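Local coordinates for lipoate-protein ligase, putative (Streptococcus pneumoniae, PDB 1VQZ) that is a putative member of the lipoate-protein ligase family, with a ligase catalytic domain followed by a smaller C-terminal domain, at residues A[265-277]-A[282-294]. Residues are numbered along the deposited sequence; the frame is centred on the assembly and turned at random.
Sequences KFTSGKVEVFANV and IQDIKIYGDFFGI. With EDO (1,2-ethanediol), chain D.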
ATOM      1  N   LYS A 265      -9.971  -2.475  17.433  1.00 32.70           N
ATOM      2  CA  LYS A 265     -10.254  -2.965  16.074  1.00 34.32           C
ATOM      3  C   LYS A 265     -11.597  -2.402  15.650  1.00 31.61           C
ATOM      4  O   LYS A 265     -12.631  -2.644  16.309  1.00 28.71           O
ATOM      5  CB  LYS A 265     -10.268  -4.469  16.099  1.00 31.73           C
ATOM      6  CG  LYS A 265     -10.367  -5.165  14.795  1.00 40.50           C
ATOM      7  CD  LYS A 265     -10.201  -6.706  15.007  1.00 44.26           C
ATOM      8  CE  LYS A 265      -8.985  -7.070  15.953  1.00 55.07           C
ATOM      9  NZ  LYS A 265      -8.459  -8.478  15.807  1.00 56.64           N
ATOM     10  N   PHE A 266     -11.534  -1.544  14.637  1.00 33.19           N
ATOM     11  CA  PHE A 266     -12.696  -0.966  14.001  1.00 32.59           C
ATOM     12  C   PHE A 266     -12.934  -1.708  12.666  1.00 34.34           C
ATOM     13  O   PHE A 266     -12.076  -2.432  12.179  1.00 32.91           O
ATOM     14  CB  PHE A 266     -12.511   0.520  13.756  1.00 32.69           C
ATOM     15  CG  PHE A 266     -12.193   1.326  14.997  1.00 28.93           C
ATOM     16  CD1 PHE A 266     -13.186   1.736  15.847  1.00 27.73           C
ATOM     17  CD2 PHE A 266     -10.876   1.705  15.274  1.00 32.70           C
ATOM     18  CE1 PHE A 266     -12.897   2.506  17.008  1.00 31.35           C
ATOM     19  CE2 PHE A 266     -10.574   2.451  16.395  1.00 31.15           C
ATOM     20  CZ  PHE A 266     -11.606   2.866  17.278  1.00 35.73           C
ATOM     21  N   THR A 267     -14.115  -1.514  12.112  1.00 34.01           N
ATOM     22  CA  THR A 267     -14.510  -2.122  10.848  1.00 35.33           C
ATOM     23  C   THR A 267     -13.522  -1.785   9.755  1.00 33.32           C
ATOM     24  O   THR A 267     -13.153  -2.642   8.992  1.00 31.31           O
ATOM     25  CB  THR A 267     -15.902  -1.607  10.392  1.00 36.90           C
ATOM     26  OG1 THR A 267     -16.868  -1.926  11.391  1.00 36.45           O
ATOM     27  CG2 THR A 267     -16.314  -2.257   9.081  1.00 37.30           C
ATOM     28  N   SER A 268     -13.072  -0.543   9.716  1.00 30.71           N
ATOM     29  CA  SER A 268     -12.162  -0.092   8.661  1.00 33.90           C
ATOM     30  C   SER A 268     -10.685  -0.133   9.099  1.00 33.84           C
ATOM     31  O   SER A 268      -9.800   0.386   8.432  1.00 37.32           O
ATOM     32  CB  SER A 268     -12.590   1.310   8.202  1.00 33.58           C
ATOM     33  OG  SER A 268     -13.824   1.217   7.535  1.00 37.94           O
ATOM     34  N   GLY A 269     -10.401  -0.808  10.189  1.00 34.08           N
ATOM     35  CA  GLY A 269      -9.016  -1.001  10.568  1.00 34.19           C
ATOM     36  C   GLY A 269      -8.769  -1.088  12.051  1.00 35.13           C
ATOM     37  O   GLY A 269      -9.454  -0.515  12.875  1.00 30.07           O
ATOM     38  N   LYS A 270      -7.720  -1.816  12.344  1.00 33.71           N
ATOM     39  CA  LYS A 270      -7.100  -1.868  13.632  1.00 33.93           C
ATOM     40  C   LYS A 270      -6.243  -0.615  13.892  1.00 32.90           C
ATOM     41  O   LYS A 270      -5.450  -0.196  13.032  1.00 31.21           O
ATOM     42  CB  LYS A 270      -6.231  -3.143  13.574  1.00 35.53           C
ATOM     43  CG  LYS A 270      -5.469  -3.505  14.732  1.00 40.22           C
ATOM     44  CD  LYS A 270      -5.304  -5.021  14.787  1.00 39.10           C
ATOM     45  CE  LYS A 270      -3.964  -5.451  14.422  1.00 37.97           C
ATOM     46  NZ  LYS A 270      -3.745  -6.842  14.990  1.00 39.24           N
ATOM     47  N   VAL A 271      -6.390  -0.035  15.088  1.00 29.58           N
ATOM     48  CA  VAL A 271      -5.588   1.117  15.537  1.00 30.11           C
ATOM     49  C   VAL A 271      -4.942   0.786  16.893  1.00 31.74           C
ATOM     50  O   VAL A 271      -5.625   0.476  17.866  1.00 31.35           O
ATOM     51  CB  VAL A 271      -6.430   2.412  15.676  1.00 35.65           C
ATOM     52  CG1 VAL A 271      -5.563   3.565  16.176  1.00 30.75           C
ATOM     53  CG2 VAL A 271      -7.114   2.755  14.370  1.00 30.71           C
ATOM     54  N   GLU A 272      -3.613   0.838  16.919  1.00 31.56           N
ATOM     55  CA  GLU A 272      -2.792   0.559  18.092  1.00 30.71           C
ATOM     56  C   GLU A 272      -1.982   1.794  18.443  1.00 32.65           C
ATOM     57  O   GLU A 272      -1.231   2.304  17.628  1.00 35.47           O
ATOM     58  CB  GLU A 272      -1.854  -0.594  17.826  1.00 30.51           C
ATOM     59  CG  GLU A 272      -1.139  -1.127  19.102  1.00 33.32           C
ATOM     60  CD  GLU A 272      -0.218  -2.313  18.830  1.00 36.33           C
ATOM     61  OE1 GLU A 272       0.360  -2.394  17.711  1.00 38.50           O
ATOM     62  OE2 GLU A 272      -0.050  -3.148  19.770  1.00 33.31           O
ATOM     63  N   VAL A 273      -2.141   2.260  19.668  1.00 31.78           N
ATOM     64  CA  VAL A 273      -1.548   3.510  20.102  1.00 33.71           C
ATOM     65  C   VAL A 273      -0.556   3.299  21.234  1.00 30.70           C
ATOM     66  O   VAL A 273      -0.888   2.781  22.290  1.00 31.26           O
ATOM     67  CB  VAL A 273      -2.622   4.470  20.608  1.00 32.64           C
ATOM     68  CG1 VAL A 273      -1.957   5.789  21.087  1.00 39.60           C
ATOM     69  CG2 VAL A 273      -3.677   4.704  19.563  1.00 36.68           C
ATOM     70  N   PHE A 274       0.667   3.742  21.023  1.00 30.02           N
ATOM     71  CA  PHE A 274       1.667   3.729  22.089  1.00 32.10           C
ATOM     72  C   PHE A 274       1.944   5.197  22.514  1.00 30.56           C
ATOM     73  O   PHE A 274       2.528   5.965  21.763  1.00 33.88           O
ATOM     74  CB  PHE A 274       2.973   3.064  21.618  1.00 29.62           C
ATOM     75  CG  PHE A 274       2.833   1.615  21.222  1.00 26.66           C
ATOM     76  CD1 PHE A 274       2.463   1.263  19.938  1.00 30.68           C
ATOM     77  CD2 PHE A 274       3.137   0.603  22.118  1.00 34.35           C
ATOM     78  CE1 PHE A 274       2.384  -0.076  19.564  1.00 30.08           C
ATOM     79  CE2 PHE A 274       3.034  -0.741  21.755  1.00 37.47           C
ATOM     80  CZ  PHE A 274       2.659  -1.067  20.456  1.00 37.82           C
ATOM     81  N   ALA A 275       1.534   5.568  23.716  1.00 29.03           N
ATOM     82  CA  ALA A 275       1.692   6.958  24.191  1.00 31.95           C
ATOM     83  C   ALA A 275       2.545   7.043  25.435  1.00 32.44           C
ATOM     84  O   ALA A 275       2.397   6.219  26.356  1.00 33.13           O
ATOM     85  CB  ALA A 275       0.361   7.569  24.453  1.00 31.32           C
ATOM     86  N   ASN A 276       3.427   8.046  25.453  1.00 32.69           N
ATOM     87  CA  ASN A 276       4.168   8.439  26.651  1.00 31.16           C
ATOM     88  C   ASN A 276       3.534   9.699  27.232  1.00 30.46           C
ATOM     89  O   ASN A 276       3.587  10.772  26.622  1.00 29.75           O
ATOM     90  CB  ASN A 276       5.628   8.709  26.288  1.00 31.37           C
ATOM     91  CG  ASN A 276       6.537   8.546  27.448  1.00 33.04           C
ATOM     92  OD1 ASN A 276       6.381   7.626  28.247  1.00 35.19           O
ATOM     93  ND2 ASN A 276       7.503   9.426  27.561  1.00 32.54           N
ATOM     94  N   VAL A 277       2.910   9.530  28.401  1.00 33.22           N
ATOM     95  CA  VAL A 277       2.121  10.555  29.061  1.00 31.79           C
ATOM     96  C   VAL A 277       2.878  10.952  30.327  1.00 30.60           C
ATOM     97  O   VAL A 277       3.212  10.098  31.172  1.00 29.68           O
ATOM     98  CB  VAL A 277       0.704  10.044  29.417  1.00 32.86           C
ATOM     99  CG1 VAL A 277      -0.084  11.107  30.250  1.00 32.14           C
ATOM    100  CG2 VAL A 277      -0.076   9.642  28.159  1.00 29.79           C
ATOM    101  N   ILE A 282       0.401  14.359  26.480  1.00 31.46           N
ATOM    102  CA  ILE A 282       1.024  13.473  25.511  1.00 32.71           C
ATOM    103  C   ILE A 282       2.443  13.981  25.246  1.00 31.64           C
ATOM    104  O   ILE A 282       2.646  14.959  24.540  1.00 28.12           O
ATOM    105  CB  ILE A 282       0.146  13.370  24.259  1.00 31.43           C
ATOM    106  CG1 ILE A 282      -1.173  12.682  24.655  1.00 30.12           C
ATOM    107  CG2 ILE A 282       0.855  12.583  23.128  1.00 32.52           C
ATOM    108  CD1 ILE A 282      -2.303  12.636  23.568  1.00 34.66           C
ATOM    109  N   GLN A 283       3.419  13.321  25.858  1.00 31.61           N
ATOM    110  CA  GLN A 283       4.824  13.680  25.644  1.00 33.14           C
ATOM    111  C   GLN A 283       5.301  13.147  24.277  1.00 31.49           C
ATOM    112  O   GLN A 283       5.961  13.859  23.511  1.00 29.68           O
ATOM    113  CB  GLN A 283       5.694  13.170  26.813  1.00 34.11           C
ATOM    114  CG  GLN A 283       7.135  13.699  26.821  1.00 38.73           C
ATOM    115  CD  GLN A 283       8.041  12.959  25.824  1.00 58.54           C
ATOM    116  OE1 GLN A 283       7.955  11.724  25.660  1.00 62.90           O
ATOM    117  NE2 GLN A 283       8.919  13.716  25.149  1.00 65.42           N
ATOM    118  N   ASP A 284       4.945  11.893  23.974  1.00 31.42           N
ATOM    119  CA  ASP A 284       5.179  11.295  22.668  1.00 32.85           C
ATOM    120  C   ASP A 284       4.052  10.331  22.359  1.00 31.37           C
ATOM    121  O   ASP A 284       3.319   9.915  23.271  1.00 29.54           O
ATOM    122  CB  ASP A 284       6.536  10.580  22.599  1.00 35.59           C
ATOM    123  CG  ASP A 284       7.211  10.712  21.207  1.00 41.19           C
ATOM    124  OD1 ASP A 284       6.539  10.975  20.193  1.00 37.91           O
ATOM    125  OD2 ASP A 284       8.440  10.551  21.126  1.00 49.32           O
ATOM    126  N   ILE A 285       3.858  10.048  21.070  1.00 31.61           N
ATOM    127  CA  ILE A 285       2.843   9.106  20.637  1.00 31.56           C
ATOM    128  C   ILE A 285       3.256   8.474  19.319  1.00 33.51           C
ATOM    129  O   ILE A 285       3.911   9.123  18.473  1.00 33.93           O
ATOM    130  CB  ILE A 285       1.470   9.796  20.559  1.00 34.61           C
ATOM    131  CG1 ILE A 285       0.328   8.818  20.293  1.00 31.47           C
ATOM    132  CG2 ILE A 285       1.435  10.850  19.463  1.00 36.98           C
ATOM    133  CD1 ILE A 285      -1.034   9.482  20.463  1.00 34.18           C
ATOM    134  N   LYS A 286       2.923   7.197  19.156  1.00 33.48           N
ATOM    135  CA  LYS A 286       3.141   6.488  17.887  1.00 30.96           C
ATOM    136  C   LYS A 286       1.950   5.565  17.651  1.00 33.78           C
ATOM    137  O   LYS A 286       1.430   4.924  18.585  1.00 34.22           O
ATOM    138  CB  LYS A 286       4.467   5.692  17.904  1.00 35.07           C
ATOM    139  CG  LYS A 286       4.883   5.278  16.473  1.00 32.08           C
ATOM    140  CD  LYS A 286       6.220   4.732  16.324  1.00 34.88           C
ATOM    141  CE  LYS A 286       6.571   4.517  14.855  1.00 40.74           C
ATOM    142  NZ  LYS A 286       7.073   5.735  14.129  1.00 37.69           N
ATOM    143  N   ILE A 287       1.462   5.564  16.411  1.00 33.56           N
ATOM    144  CA  ILE A 287       0.253   4.873  16.039  1.00 27.80           C
ATOM    145  C   ILE A 287       0.570   3.846  14.976  1.00 30.27           C
ATOM    146  O   ILE A 287       1.179   4.172  13.927  1.00 31.10           O
ATOM    147  CB  ILE A 287      -0.794   5.860  15.554  1.00 26.99           C
ATOM    148  CG1 ILE A 287      -1.087   6.905  16.672  1.00 31.41           C
ATOM    149  CG2 ILE A 287      -2.085   5.162  15.110  1.00 33.27           C
ATOM    150  CD1 ILE A 287      -1.896   8.083  16.191  1.00 36.32           C
ATOM    151  N   TYR A 288       0.160   2.612  15.253  1.00 28.83           N
ATOM    152  CA  TYR A 288       0.293   1.492  14.329  1.00 29.42           C
ATOM    153  C   TYR A 288      -1.077   0.977  13.938  1.00 31.04           C
ATOM    154  O   TYR A 288      -2.073   1.237  14.617  1.00 31.37           O
ATOM    155  CB  TYR A 288       1.022   0.325  14.990  1.00 29.37           C
ATOM    156  CG  TYR A 288       2.461   0.558  15.313  1.00 34.80           C
ATOM    157  CD1 TYR A 288       2.812   1.333  16.408  1.00 37.49           C
ATOM    158  CD2 TYR A 288       3.469  -0.025  14.571  1.00 30.83           C
ATOM    159  CE1 TYR A 288       4.121   1.553  16.740  1.00 36.39           C
ATOM    160  CE2 TYR A 288       4.815   0.212  14.889  1.00 29.83           C
ATOM    161  CZ  TYR A 288       5.123   0.995  16.002  1.00 36.25           C
ATOM    162  OH  TYR A 288       6.422   1.248  16.386  1.00 38.91           O
ATOM    163  N   GLY A 289      -1.118   0.207  12.849  1.00 31.67           N
ATOM    164  CA  GLY A 289      -2.358  -0.424  12.442  1.00 32.56           C
ATOM    165  C   GLY A 289      -2.396  -0.784  10.980  1.00 29.87           C
ATOM    166  O   GLY A 289      -1.403  -0.582  10.221  1.00 32.65           O
ATOM    167  N   ASP A 290      -3.541  -1.338  10.585  1.00 31.61           N
ATOM    168  CA  ASP A 290      -3.797  -1.691   9.174  1.00 29.61           C
ATOM    169  C   ASP A 290      -4.907  -0.838   8.549  1.00 31.15           C
ATOM    170  O   ASP A 290      -5.398  -1.181   7.471  1.00 29.09           O
ATOM    171  CB  ASP A 290      -4.100  -3.184   9.009  1.00 34.32           C
ATOM    172  CG  ASP A 290      -5.292  -3.675   9.862  1.00 31.03           C
ATOM    173  OD1 ASP A 290      -6.065  -2.887  10.395  1.00 30.60           O
ATOM    174  OD2 ASP A 290      -5.425  -4.893  10.039  1.00 36.10           O
ATOM    175  N   PHE A 291      -5.287   0.235   9.233  1.00 30.01           N
ATOM    176  CA  PHE A 291      -6.116   1.299   8.661  1.00 32.55           C
ATOM    177  C   PHE A 291      -5.435   1.848   7.389  1.00 32.67           C
ATOM    178  O   PHE A 291      -4.231   1.709   7.166  1.00 31.03           O
ATOM    179  CB  PHE A 291      -6.309   2.456   9.657  1.00 34.60           C
ATOM    180  CG  PHE A 291      -5.015   3.035  10.192  1.00 35.51           C
ATOM    181  CD1 PHE A 291      -4.353   4.065   9.510  1.00 24.68           C
ATOM    182  CD2 PHE A 291      -4.463   2.546  11.348  1.00 33.13           C
ATOM    183  CE1 PHE A 291      -3.156   4.603   9.973  1.00 30.93           C
ATOM    184  CE2 PHE A 291      -3.256   3.110  11.850  1.00 36.96           C
ATOM    185  CZ  PHE A 291      -2.592   4.101  11.130  1.00 39.01           C
ATOM    186  N   PHE A 292      -6.235   2.425   6.520  1.00 34.26           N
ATOM    187  CA  PHE A 292      -5.702   3.050   5.340  1.00 32.60           C
ATOM    188  C   PHE A 292      -5.917   4.535   5.393  1.00 32.61           C
ATOM    189  O   PHE A 292      -7.004   4.979   5.655  1.00 32.04           O
ATOM    190  CB  PHE A 292      -6.380   2.526   4.081  1.00 33.51           C
ATOM    191  CG  PHE A 292      -5.925   3.238   2.875  1.00 31.75           C
ATOM    192  CD1 PHE A 292      -4.687   2.915   2.302  1.00 43.43           C
ATOM    193  CD2 PHE A 292      -6.638   4.326   2.376  1.00 36.94           C
ATOM    194  CE1 PHE A 292      -4.211   3.620   1.221  1.00 31.14           C
ATOM    195  CE2 PHE A 292      -6.157   5.042   1.270  1.00 35.00           C
ATOM    196  CZ  PHE A 292      -4.935   4.687   0.712  1.00 31.52           C
ATOM    197  N   GLY A 293      -4.868   5.291   5.064  1.00 31.76           N
ATOM    198  CA  GLY A 293      -4.952   6.706   4.835  1.00 35.11           C
ATOM    199  C   GLY A 293      -3.994   7.020   3.711  1.00 32.88           C
ATOM    200  O   GLY A 293      -2.916   6.389   3.556  1.00 32.70           O
ATOM    201  N   ILE A 294      -4.368   8.003   2.924  1.00 29.24           N
ATOM    202  CA  ILE A 294      -3.553   8.418   1.755  1.00 31.74           C
ATOM    203  C   ILE A 294      -2.226   9.058   2.177  1.00 29.44           C
ATOM    204  O   ILE A 294      -1.238   8.956   1.465  1.00 33.40           O
ATOM    205  CB  ILE A 294      -4.327   9.407   0.848  1.00 30.90           C
ATOM    206  CG1 ILE A 294      -5.459   8.705   0.120  1.00 37.99           C
ATOM    207  CG2 ILE A 294      -3.422   9.988  -0.213  1.00 39.61           C
ATOM    208  CD1 ILE A 294      -6.519   9.689  -0.364  1.00 51.89           C
TER
HETATM  209  C1  EDO D 402       4.044   2.560  12.681  1.00 38.13           C
HETATM  210  O1  EDO D 402       3.404   3.771  12.354  1.00 23.03           O
HETATM  211  C2  EDO D 402       5.262   2.313  11.814  1.00 25.50           C
HETATM  212  O2  EDO D 402       6.221   3.298  12.081  1.00 35.31           O
HETATM  213  O   HOH W   1      -9.146   2.581   7.061  1.00 23.26           O
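Phe274 and Tyr288 share a first torsion, chi1 -62° and -67°, which sets each CG beside its own backbone N and lays the two rings against each other on one face of the sheet. Phe274 CE1 comes within 3.5 Å of Tyr288 CD1, which lies at the edge of the Phe274 ring, while the approach to the tyrosine ring is oblique, with the ring planes 79° apart. C1 of an ethanediol molecule sits over one face of the Tyr288 ring, toward its rim, and the O1 of the same molecule donates to Ile287 O. Beside the tyrosine, Glu272 runs extended past the Tyr288 CB, its carboxylate held by Arg261 and Asn60. The backbones beneath form the antiparallel hairpin of strands 269-278 and 281-289, part of the small C-terminal domain; 281-289 is an edge strand of its sheet within this chain. Glu272 and Tyr288 exchange nearly straight bonds, with Tyr288 N to Glu272 O at 2.8 Å. On the other face, Val271, Val273, Ile285 and Ile287 make an apolar layer: Val273 CG1 lies 3.9 Å from Ile285 CD1, and helices 332-339 and 298-304 pack over it. Near the turn a classic beta bulge sets both Gln283 and Asp284 opposite Asn276, whose carbonyl O accepts from Gln283 N (2.7 Å) and Asp284 N (3.2 Å). The two amide side chains there run side by side with planes nearly perpendicular, and Asn276 ND2 reaches Gln283 OE1 at 3.0 Å along a nearly straight N-H. At the far end of the hairpin the Asp290 carboxylate meets the Lys270 backbone: OD1 receives Lys270 N at 2.8 Å, nearly along its C-O axis.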